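Epimerase domain-containing protein (Bacillus cereus HuA2-4, PDB 6ZLK) interconverts UDP-glucuronic acid and UDP-galacturonic acid by epimerisation at C4 of the sugar, with NAD bound as cofactor. Local coordinates at residues I12-Y26 with I218-E230. Residues are numbered along the deposited sequence; the frame is centred on the assembly and turned at random.
Sequences IGSHLCQALLKNSAY and IDDCIRGTVAALE. With NAD (nicotinamide-adenine-dinucleotide), chain E.
I222 is the knob of this helix pair: its side chain drops into the hole formed by I12, H15, L16 and A19. With CG1 anti to the carbonyl carbon (chi1 -65°) and the chain folded at chi2, I222 CD1 reaches the neighbouring helix backbone, 3.8 Å from I12 O, while I222 CG2 presses on A19 CB at 3.5 Å, tight for two carbons. One turn earlier, I218 lays CG1 over one face of the H15 imidazole, a CH-pi contact 3.6 Å from the ring centroid to CG1 and offset toward the rim. H15 NE2 is hydrogen-bonded to the P182 carbonyl oxygen, which helps fix the ring. On the buried flank I12 CG2 lies against C221 SG, and L16 CD1 touches both T225 CG2 and V226 CG2. T225 turns its hydroxyl back onto C221 O, a carbonyl that also takes the T225 amide.

Past L20 the packing thins: L20 CD2 and L229 CD2 are 4.4 Å apart, and polar groups take over at the more open end. There the Y26 hydroxyl donates to E230 OE2 (2.8 Å), arriving on the anti side of the carboxylate, slightly out of its plane. A water bridges the same OE2 to N23 ND2. The N23 amide carbon sits over the Y26 ring, and N23 OD1 accepts from A25 N in an Asx turn.

At the other end I12 N gives a nearly straight bond (174°) to O2N of the NAD diphosphate, and I12 CD1 lies by the nicotinamide. The helices, crossing at -58°, pack on the same face of the central sheet, over its parallel strands 2-6, 77-80 and 171-180, with helix 11-21 as the dinucleotide-binding helix of an NAD-dependent epimerase/dehydratase Rossmann fold.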
ATOM      1  N   ILE A  12      12.183 -17.789   8.219  1.00 13.30           N
ATOM      2  CA  ILE A  12      12.747 -16.894   9.250  1.00 14.98           C
ATOM      3  C   ILE A  12      12.118 -17.146  10.623  1.00 13.69           C
ATOM      4  O   ILE A  12      12.860 -17.225  11.634  1.00 14.30           O
ATOM      5  CB  ILE A  12      12.715 -15.439   8.791  1.00 15.72           C
ATOM      6  CG1 ILE A  12      13.541 -15.327   7.497  1.00 16.81           C
ATOM      7  CG2 ILE A  12      13.292 -14.543   9.899  1.00 19.42           C
ATOM      8  CD1 ILE A  12      13.514 -13.970   6.853  1.00 17.78           C
ATOM      9  N   GLY A  13      10.793 -17.381  10.653  1.00 14.21           N
ATOM     10  CA  GLY A  13      10.015 -17.563  11.883  1.00 15.55           C
ATOM     11  C   GLY A  13      10.509 -18.757  12.660  1.00 14.72           C
ATOM     12  O   GLY A  13      10.680 -18.639  13.906  1.00 15.96           O
ATOM     13  N   SER A  14      10.825 -19.864  11.988  1.00 14.23           N
ATOM     14  CA  SER A  14      11.238 -21.087  12.696  1.00 16.45           C
ATOM     15  C   SER A  14      12.586 -20.838  13.387  1.00 15.62           C
ATOM     16  O   SER A  14      12.762 -21.187  14.566  1.00 17.22           O
ATOM     17  CB  SER A  14      11.280 -22.266  11.763  1.00 17.51           C
ATOM     18  OG  SER A  14      12.289 -22.126  10.810  1.00 18.23           O
ATOM     19  N   HIS A  15      13.478 -20.109  12.717  1.00 13.64           N
ATOM     20  CA  HIS A  15      14.825 -19.780  13.277  1.00 14.95           C
ATOM     21  C   HIS A  15      14.653 -18.784  14.418  1.00 14.68           C
ATOM     22  O   HIS A  15      15.367 -18.905  15.430  1.00 14.93           O
ATOM     23  CB  HIS A  15      15.745 -19.174  12.225  1.00 14.43           C
ATOM     24  CG  HIS A  15      16.384 -20.159  11.280  1.00 15.88           C
ATOM     25  ND1 HIS A  15      17.459 -20.940  11.661  1.00 18.21           N
ATOM     26  CD2 HIS A  15      16.116 -20.445   9.992  1.00 15.65           C
ATOM     27  CE1 HIS A  15      17.861 -21.631  10.605  1.00 18.47           C
ATOM     28  NE2 HIS A  15      17.056 -21.356   9.566  1.00 13.93           N
ATOM     29  N   LEU A  16      13.742 -17.840  14.271  1.00 12.99           N
ATOM     30  CA  LEU A  16      13.507 -16.838  15.322  1.00 14.37           C
ATOM     31  C   LEU A  16      12.953 -17.486  16.587  1.00 13.95           C
ATOM     32  O   LEU A  16      13.473 -17.203  17.710  1.00 16.57           O
ATOM     33  CB  LEU A  16      12.595 -15.745  14.810  1.00 14.56           C
ATOM     34  CG  LEU A  16      12.285 -14.649  15.824  1.00 15.47           C
ATOM     35  CD1 LEU A  16      13.516 -13.910  16.303  1.00 16.67           C
ATOM     36  CD2 LEU A  16      11.259 -13.668  15.232  1.00 16.58           C
ATOM     37  N   CYS A  17      11.988 -18.377  16.447  1.00 14.40           N
ATOM     38  CA  CYS A  17      11.425 -19.071  17.617  1.00 15.85           C
ATOM     39  C   CYS A  17      12.540 -19.858  18.342  1.00 15.03           C
ATOM     40  O   CYS A  17      12.628 -19.828  19.553  1.00 16.76           O
ATOM     41  CB  CYS A  17      10.301 -20.007  17.196  1.00 15.51           C
ATOM     42  SG  CYS A  17       8.829 -19.120  16.651  1.00 17.50           S
ATOM     43  N   GLN A  18      13.362 -20.573  17.600  1.00 16.01           N
ATOM     44  CA  GLN A  18      14.465 -21.384  18.145  1.00 18.16           C
ATOM     45  C   GLN A  18      15.405 -20.464  18.929  1.00 17.54           C
ATOM     46  O   GLN A  18      15.797 -20.784  20.067  1.00 17.76           O
ATOM     47  CB  GLN A  18      15.166 -22.088  16.990  1.00 21.20           C
ATOM     48  CG  GLN A  18      16.140 -23.155  17.409  1.00 30.37           C
ATOM     49  CD  GLN A  18      16.167 -24.220  16.336  1.00 38.29           C
ATOM     50  OE1 GLN A  18      16.024 -23.926  15.153  1.00 41.99           O
ATOM     51  NE2 GLN A  18      16.296 -25.468  16.754  1.00 46.84           N
ATOM     52  N   ALA A  19      15.749 -19.313  18.364  1.00 16.51           N
ATOM     53  CA  ALA A  19      16.670 -18.371  19.025  1.00 16.83           C
ATOM     54  C   ALA A  19      16.037 -17.798  20.299  1.00 17.58           C
ATOM     55  O   ALA A  19      16.735 -17.730  21.352  1.00 18.46           O
ATOM     56  CB  ALA A  19      17.073 -17.264  18.090  1.00 16.46           C
ATOM     57  N   LEU A  20      14.796 -17.340  20.242  1.00 16.29           N
ATOM     58  CA  LEU A  20      14.143 -16.786  21.442  1.00 15.54           C
ATOM     59  C   LEU A  20      14.104 -17.816  22.569  1.00 15.98           C
ATOM     60  O   LEU A  20      14.320 -17.432  23.735  1.00 17.90           O
ATOM     61  CB  LEU A  20      12.747 -16.271  21.116  1.00 15.49           C
ATOM     62  CG  LEU A  20      12.724 -15.124  20.135  1.00 15.42           C
ATOM     63  CD1 LEU A  20      11.318 -14.889  19.606  1.00 14.40           C
ATOM     64  CD2 LEU A  20      13.303 -13.854  20.703  1.00 16.85           C
ATOM     65  N   LEU A  21      13.808 -19.058  22.246  1.00 15.45           N
ATOM     66  CA  LEU A  21      13.595 -20.094  23.280  1.00 16.95           C
ATOM     67  C   LEU A  21      14.914 -20.448  23.952  1.00 19.27           C
ATOM     68  O   LEU A  21      14.819 -20.958  25.073  1.00 20.77           O
ATOM     69  CB  LEU A  21      12.942 -21.336  22.711  1.00 18.16           C
ATOM     70  CG  LEU A  21      11.489 -21.171  22.316  1.00 20.02           C
ATOM     71  CD1 LEU A  21      11.018 -22.331  21.450  1.00 19.77           C
ATOM     72  CD2 LEU A  21      10.617 -21.017  23.538  1.00 19.81           C
ATOM     73  N   LYS A  22      16.063 -20.073  23.400  1.00 18.44           N
ATOM     74  CA  LYS A  22      17.372 -20.257  24.097  1.00 21.13           C
ATOM     75  C   LYS A  22      17.424 -19.443  25.387  1.00 20.10           C
ATOM     76  O   LYS A  22      18.243 -19.772  26.246  1.00 23.59           O
ATOM     77  CB  LYS A  22      18.528 -19.955  23.149  1.00 21.85           C
ATOM     78  CG  LYS A  22      18.651 -21.055  22.130  1.00 24.87           C
ATOM     79  CD  LYS A  22      19.807 -20.927  21.213  1.00 30.18           C
ATOM     80  CE  LYS A  22      19.751 -22.036  20.180  1.00 34.95           C
ATOM     81  NZ  LYS A  22      20.710 -21.777  19.078  1.00 44.02           N
ATOM     82  N   ASN A  23      16.696 -18.344  25.477  1.00 20.35           N
ATOM     83  CA  ASN A  23      16.614 -17.531  26.703  1.00 20.97           C
ATOM     84  C   ASN A  23      15.489 -18.125  27.566  1.00 21.21           C
ATOM     85  O   ASN A  23      14.321 -18.090  27.156  1.00 18.94           O
ATOM     86  CB  ASN A  23      16.416 -16.080  26.341  1.00 20.94           C
ATOM     87  CG  ASN A  23      16.498 -15.153  27.529  1.00 22.54           C
ATOM     88  OD1 ASN A  23      16.048 -15.477  28.628  1.00 24.33           O
ATOM     89  ND2 ASN A  23      17.046 -13.970  27.299  1.00 24.51           N
ATOM     90  N   SER A  24      15.836 -18.658  28.746  1.00 21.28           N
ATOM     91  CA  SER A  24      14.857 -19.350  29.612  1.00 24.24           C
ATOM     92  C   SER A  24      13.769 -18.394  30.085  1.00 20.06           C
ATOM     93  O   SER A  24      12.746 -18.875  30.532  1.00 24.01           O
ATOM     94  CB  SER A  24      15.562 -20.011  30.781  1.00 27.78           C
ATOM     95  OG  SER A  24      16.176 -18.979  31.518  1.00 34.42           O
ATOM     96  N   ALA A  25      13.967 -17.088  30.028  1.00 19.57           N
ATOM     97  CA  ALA A  25      12.956 -16.114  30.453  1.00 20.00           C
ATOM     98  C   ALA A  25      11.839 -15.983  29.405  1.00 20.52           C
ATOM     99  O   ALA A  25      10.768 -15.452  29.740  1.00 21.66           O
ATOM    100  CB  ALA A  25      13.590 -14.793  30.708  1.00 23.00           C
ATOM    101  N   TYR A  26      12.089 -16.377  28.169  1.00 17.36           N
ATOM    102  CA  TYR A  26      11.140 -16.083  27.078  1.00 16.55           C
ATOM    103  C   TYR A  26      10.173 -17.241  26.907  1.00 17.15           C
ATOM    104  O   TYR A  26      10.565 -18.420  26.878  1.00 18.54           O
ATOM    105  CB  TYR A  26      11.840 -15.801  25.753  1.00 16.06           C
ATOM    106  CG  TYR A  26      12.689 -14.572  25.752  1.00 16.62           C
ATOM    107  CD1 TYR A  26      12.548 -13.602  26.736  1.00 20.24           C
ATOM    108  CD2 TYR A  26      13.608 -14.358  24.760  1.00 15.91           C
ATOM    109  CE1 TYR A  26      13.300 -12.431  26.682  1.00 21.00           C
ATOM    110  CE2 TYR A  26      14.383 -13.208  24.705  1.00 18.29           C
ATOM    111  CZ  TYR A  26      14.203 -12.230  25.667  1.00 21.45           C
ATOM    112  OH  TYR A  26      14.955 -11.066  25.638  1.00 22.80           O
ATOM    113  N   ILE A 218      21.089 -16.032   7.601  1.00 14.21           N
ATOM    114  CA  ILE A 218      19.965 -16.178   8.541  1.00 15.44           C
ATOM    115  C   ILE A 218      20.401 -15.875   9.980  1.00 14.76           C
ATOM    116  O   ILE A 218      19.647 -15.203  10.690  1.00 15.95           O
ATOM    117  CB  ILE A 218      19.349 -17.573   8.398  1.00 14.86           C
ATOM    118  CG1 ILE A 218      18.167 -17.752   9.340  1.00 14.05           C
ATOM    119  CG2 ILE A 218      20.391 -18.682   8.602  1.00 16.40           C
ATOM    120  CD1 ILE A 218      16.994 -16.801   9.167  1.00 13.53           C
ATOM    121  N   ASP A 219      21.558 -16.369  10.445  1.00 14.91           N
ATOM    122  CA  ASP A 219      21.995 -16.083  11.841  1.00 15.88           C
ATOM    123  C   ASP A 219      22.244 -14.582  12.043  1.00 14.43           C
ATOM    124  O   ASP A 219      21.940 -14.121  13.206  1.00 17.18           O
ATOM    125  CB  ASP A 219      23.221 -16.868  12.256  1.00 17.06           C
ATOM    126  CG  ASP A 219      23.013 -18.360  12.309  1.00 20.34           C
ATOM    127  OD1 ASP A 219      21.857 -18.809  12.231  1.00 22.83           O
ATOM    128  OD2 ASP A 219      24.047 -19.061  12.441  1.00 23.28           O
ATOM    129  N   ASP A 220      22.674 -13.860  11.028  1.00 14.24           N
ATOM    130  CA  ASP A 220      22.832 -12.391  11.136  1.00 15.13           C
ATOM    131  C   ASP A 220      21.456 -11.757  11.300  1.00 15.74           C
ATOM    132  O   ASP A 220      21.255 -10.914  12.181  1.00 16.44           O
ATOM    133  CB  ASP A 220      23.678 -11.862   9.993  1.00 15.68           C
ATOM    134  CG  ASP A 220      25.176 -12.128  10.146  1.00 17.51           C
ATOM    135  OD1 ASP A 220      25.655 -12.038  11.333  1.00 19.39           O
ATOM    136  OD2 ASP A 220      25.866 -12.342   9.111  1.00 18.18           O
ATOM    137  N   CYS A 221      20.568 -12.100  10.365  1.00 16.69           N
ATOM    138  CA  CYS A 221      19.172 -11.648  10.374  1.00 15.93           C
ATOM    139  C   CYS A 221      18.581 -11.842  11.786  1.00 15.33           C
ATOM    140  O   CYS A 221      17.973 -10.933  12.367  1.00 15.59           O
ATOM    141  CB  CYS A 221      18.404 -12.441   9.329  1.00 15.53           C
ATOM    142  SG  CYS A 221      16.616 -12.176   9.451  1.00 18.72           S
ATOM    143  N   ILE A 222      18.694 -13.035  12.346  1.00 15.17           N
ATOM    144  CA  ILE A 222      18.059 -13.361  13.639  1.00 15.56           C
ATOM    145  C   ILE A 222      18.753 -12.574  14.779  1.00 14.32           C
ATOM    146  O   ILE A 222      18.020 -12.047  15.627  1.00 14.25           O
ATOM    147  CB  ILE A 222      18.074 -14.877  13.874  1.00 15.91           C
ATOM    148  CG1 ILE A 222      17.214 -15.579  12.828  1.00 15.71           C
ATOM    149  CG2 ILE A 222      17.696 -15.244  15.310  1.00 17.15           C
ATOM    150  CD1 ILE A 222      15.784 -15.145  12.755  1.00 17.38           C
ATOM    151  N   ARG A 223      20.074 -12.393  14.744  1.00 16.20           N
ATOM    152  CA  ARG A 223      20.755 -11.567  15.781  1.00 16.48           C
ATOM    153  C   ARG A 223      20.247 -10.126  15.717  1.00 16.19           C
ATOM    154  O   ARG A 223      19.935  -9.555  16.788  1.00 16.50           O
ATOM    155  CB  ARG A 223      22.281 -11.570  15.611  1.00 17.09           C
ATOM    156  CG  ARG A 223      22.895 -12.813  16.204  1.00 20.01           C
ATOM    157  CD  ARG A 223      24.415 -12.764  16.161  1.00 20.68           C
ATOM    158  NE  ARG A 223      24.967 -13.003  14.835  1.00 19.43           N
ATOM    159  CZ  ARG A 223      25.328 -14.202  14.372  1.00 20.15           C
ATOM    160  NH1 ARG A 223      25.173 -15.297  15.120  1.00 22.68           N
ATOM    161  NH2 ARG A 223      25.822 -14.315  13.151  1.00 21.37           N
ATOM    162  N   GLY A 224      20.053  -9.566  14.512  1.00 15.75           N
ATOM    163  CA  GLY A 224      19.474  -8.215  14.429  1.00 16.19           C
ATOM    164  C   GLY A 224      18.055  -8.173  14.948  1.00 15.87           C
ATOM    165  O   GLY A 224      17.606  -7.208  15.635  1.00 16.74           O
ATOM    166  N   THR A 225      17.294  -9.211  14.618  1.00 13.41           N
ATOM    167  CA  THR A 225      15.873  -9.261  14.961  1.00 15.03           C
ATOM    168  C   THR A 225      15.710  -9.357  16.491  1.00 14.58           C
ATOM    169  O   THR A 225      14.830  -8.657  17.053  1.00 14.98           O
ATOM    170  CB  THR A 225      15.232 -10.391  14.154  1.00 15.59           C
ATOM    171  OG1 THR A 225      15.403 -10.190  12.747  1.00 14.84           O
ATOM    172  CG2 THR A 225      13.778 -10.545  14.505  1.00 14.63           C
ATOM    173  N   VAL A 226      16.462 -10.231  17.151  1.00 15.46           N
ATOM    174  CA  VAL A 226      16.458 -10.345  18.619  1.00 15.45           C
ATOM    175  C   VAL A 226      16.964  -9.024  19.218  1.00 15.82           C
ATOM    176  O   VAL A 226      16.410  -8.629  20.223  1.00 16.73           O
ATOM    177  CB  VAL A 226      17.277 -11.576  19.022  1.00 16.33           C
ATOM    178  CG1 VAL A 226      17.491 -11.609  20.508  1.00 17.20           C
ATOM    179  CG2 VAL A 226      16.570 -12.836  18.545  1.00 16.60           C
ATOM    180  N   ALA A 227      17.932  -8.373  18.603  1.00 16.81           N
ATOM    181  CA  ALA A 227      18.450  -7.094  19.127  1.00 16.49           C
ATOM    182  C   ALA A 227      17.332  -6.047  19.140  1.00 17.44           C
ATOM    183  O   ALA A 227      17.359  -5.180  20.034  1.00 18.43           O
ATOM    184  CB  ALA A 227      19.633  -6.599  18.364  1.00 16.90           C
ATOM    185  N   ALA A 228      16.391  -6.082  18.207  1.00 16.08           N
ATOM    186  CA  ALA A 228      15.237  -5.150  18.223  1.00 16.83           C
ATOM    187  C   ALA A 228      14.439  -5.297  19.522  1.00 19.46           C
ATOM    188  O   ALA A 228      13.838  -4.294  19.984  1.00 22.01           O
ATOM    189  CB  ALA A 228      14.360  -5.340  17.001  1.00 18.64           C
ATOM    190  N   LEU A 229      14.302  -6.498  20.064  1.00 19.19           N
ATOM    191  CA  LEU A 229      13.642  -6.718  21.344  1.00 20.03           C
ATOM    192  C   LEU A 229      14.564  -6.262  22.468  1.00 21.56           C
ATOM    193  O   LEU A 229      14.047  -5.558  23.384  1.00 23.31           O
ATOM    194  CB  LEU A 229      13.331  -8.200  21.466  1.00 20.97           C
ATOM    195  CG  LEU A 229      12.694  -8.646  22.773  1.00 23.14           C
ATOM    196  CD1 LEU A 229      11.514  -7.751  23.107  1.00 27.27           C
ATOM    197  CD2 LEU A 229      12.270 -10.093  22.684  1.00 27.64           C
ATOM    198  N   GLU A 230      15.848  -6.628  22.417  1.00 18.68           N
ATOM    199  CA  GLU A 230      16.741  -6.526  23.598  1.00 18.15           C
ATOM    200  C   GLU A 230      17.514  -5.211  23.699  1.00 24.19           C
ATOM    201  O   GLU A 230      18.086  -4.956  24.791  1.00 22.99           O
ATOM    202  CB  GLU A 230      17.739  -7.668  23.606  1.00 18.53           C
ATOM    203  CG  GLU A 230      17.023  -8.974  23.735  1.00 18.91           C
ATOM    204  CD  GLU A 230      17.890 -10.215  23.818  1.00 21.49           C
ATOM    205  OE1 GLU A 230      19.076 -10.155  23.481  1.00 23.16           O
ATOM    206  OE2 GLU A 230      17.331 -11.283  24.196  1.00 23.38           O
TER
HETATM  207  PA  NAD E 401       7.796 -18.023   4.758  1.00 12.82           P
HETATM  208  O1A NAD E 401       6.807 -18.126   3.662  1.00 14.17           O
HETATM  209  O2A NAD E 401       8.799 -19.119   4.963  1.00 13.16           O
HETATM  210  O5B NAD E 401       7.148 -17.685   6.152  1.00 12.84           O
HETATM  211  C5B NAD E 401       5.945 -16.906   6.317  1.00 13.95           C
HETATM  212  C4B NAD E 401       4.914 -17.731   7.048  1.00 13.39           C
HETATM  213  O4B NAD E 401       3.724 -16.924   7.200  1.00 13.10           O
HETATM  214  C3B NAD E 401       4.495 -19.007   6.339  1.00 14.16           C
HETATM  215  O3B NAD E 401       4.944 -20.189   6.990  1.00 14.08           O
HETATM  216  C2B NAD E 401       2.977 -18.853   6.192  1.00 14.02           C
HETATM  217  O2B NAD E 401       2.225 -20.040   6.370  1.00 14.52           O
HETATM  218  C1B NAD E 401       2.646 -17.835   7.289  1.00 11.64           C
HETATM  219  N9A NAD E 401       1.441 -17.062   7.045  1.00 12.83           N
HETATM  220  C8A NAD E 401       1.134 -16.312   5.939  1.00 12.42           C
HETATM  221  N7A NAD E 401      -0.034 -15.730   6.011  1.00 13.06           N
HETATM  222  C5A NAD E 401      -0.556 -16.198   7.215  1.00 13.36           C
HETATM  223  C6A NAD E 401      -1.781 -16.000   7.869  1.00 14.12           C
HETATM  224  N6A NAD E 401      -2.814 -15.298   7.352  1.00 13.54           N
HETATM  225  N1A NAD E 401      -1.949 -16.571   9.086  1.00 14.71           N
HETATM  226  C2A NAD E 401      -0.942 -17.309   9.603  1.00 14.77           C
HETATM  227  N3A NAD E 401       0.241 -17.617   9.052  1.00 13.53           N
HETATM  228  C4A NAD E 401       0.376 -17.010   7.875  1.00 13.24           C
HETATM  229  O3  NAD E 401       8.590 -16.671   4.416  1.00 12.65           O
HETATM  230  PN  NAD E 401       9.986 -16.103   5.053  1.00 13.24           P
HETATM  231  O1N NAD E 401      10.987 -16.175   3.996  1.00 13.34           O
HETATM  232  O2N NAD E 401      10.178 -16.724   6.348  1.00 13.03           O
HETATM  233  O5D NAD E 401       9.583 -14.595   5.285  1.00 15.03           O
HETATM  234  C5D NAD E 401       9.205 -14.203   6.552  1.00 18.29           C
HETATM  235  C4D NAD E 401       8.977 -12.719   6.516  1.00 16.83           C
HETATM  236  O4D NAD E 401      10.196 -12.040   6.166  1.00 17.24           O
HETATM  237  C3D NAD E 401       7.909 -12.251   5.518  1.00 17.93           C
HETATM  238  O3D NAD E 401       7.144 -11.180   6.099  1.00 18.39           O
HETATM  239  C2D NAD E 401       8.718 -11.676   4.357  1.00 18.63           C
HETATM  240  O2D NAD E 401       7.953 -10.744   3.586  1.00 18.82           O
HETATM  241  C1D NAD E 401       9.918 -11.148   5.137  1.00 19.55           C
HETATM  242  N1N NAD E 401      11.150 -11.104   4.365  1.00 19.27           N
HETATM  243  C2N NAD E 401      11.784 -12.251   3.989  1.00 22.14           C
HETATM  244  C3N NAD E 401      12.925 -12.178   3.270  1.00 22.76           C
HETATM  245  C7N NAD E 401      13.609 -13.403   2.772  1.00 23.26           C
HETATM  246  O7N NAD E 401      14.640 -13.220   2.149  1.00 19.92           O
HETATM  247  N7N NAD E 401      13.109 -14.608   3.083  1.00 20.53           N
HETATM  248  C4N NAD E 401      13.507 -10.923   3.014  1.00 28.08           C
HETATM  249  C5N NAD E 401      12.774  -9.769   3.273  1.00 24.02           C
HETATM  250  C6N NAD E 401      11.627  -9.880   3.996  1.00 23.56           C
HETATM  251  O   HOH W   1      18.130 -13.681  24.434  1.00 28.71           O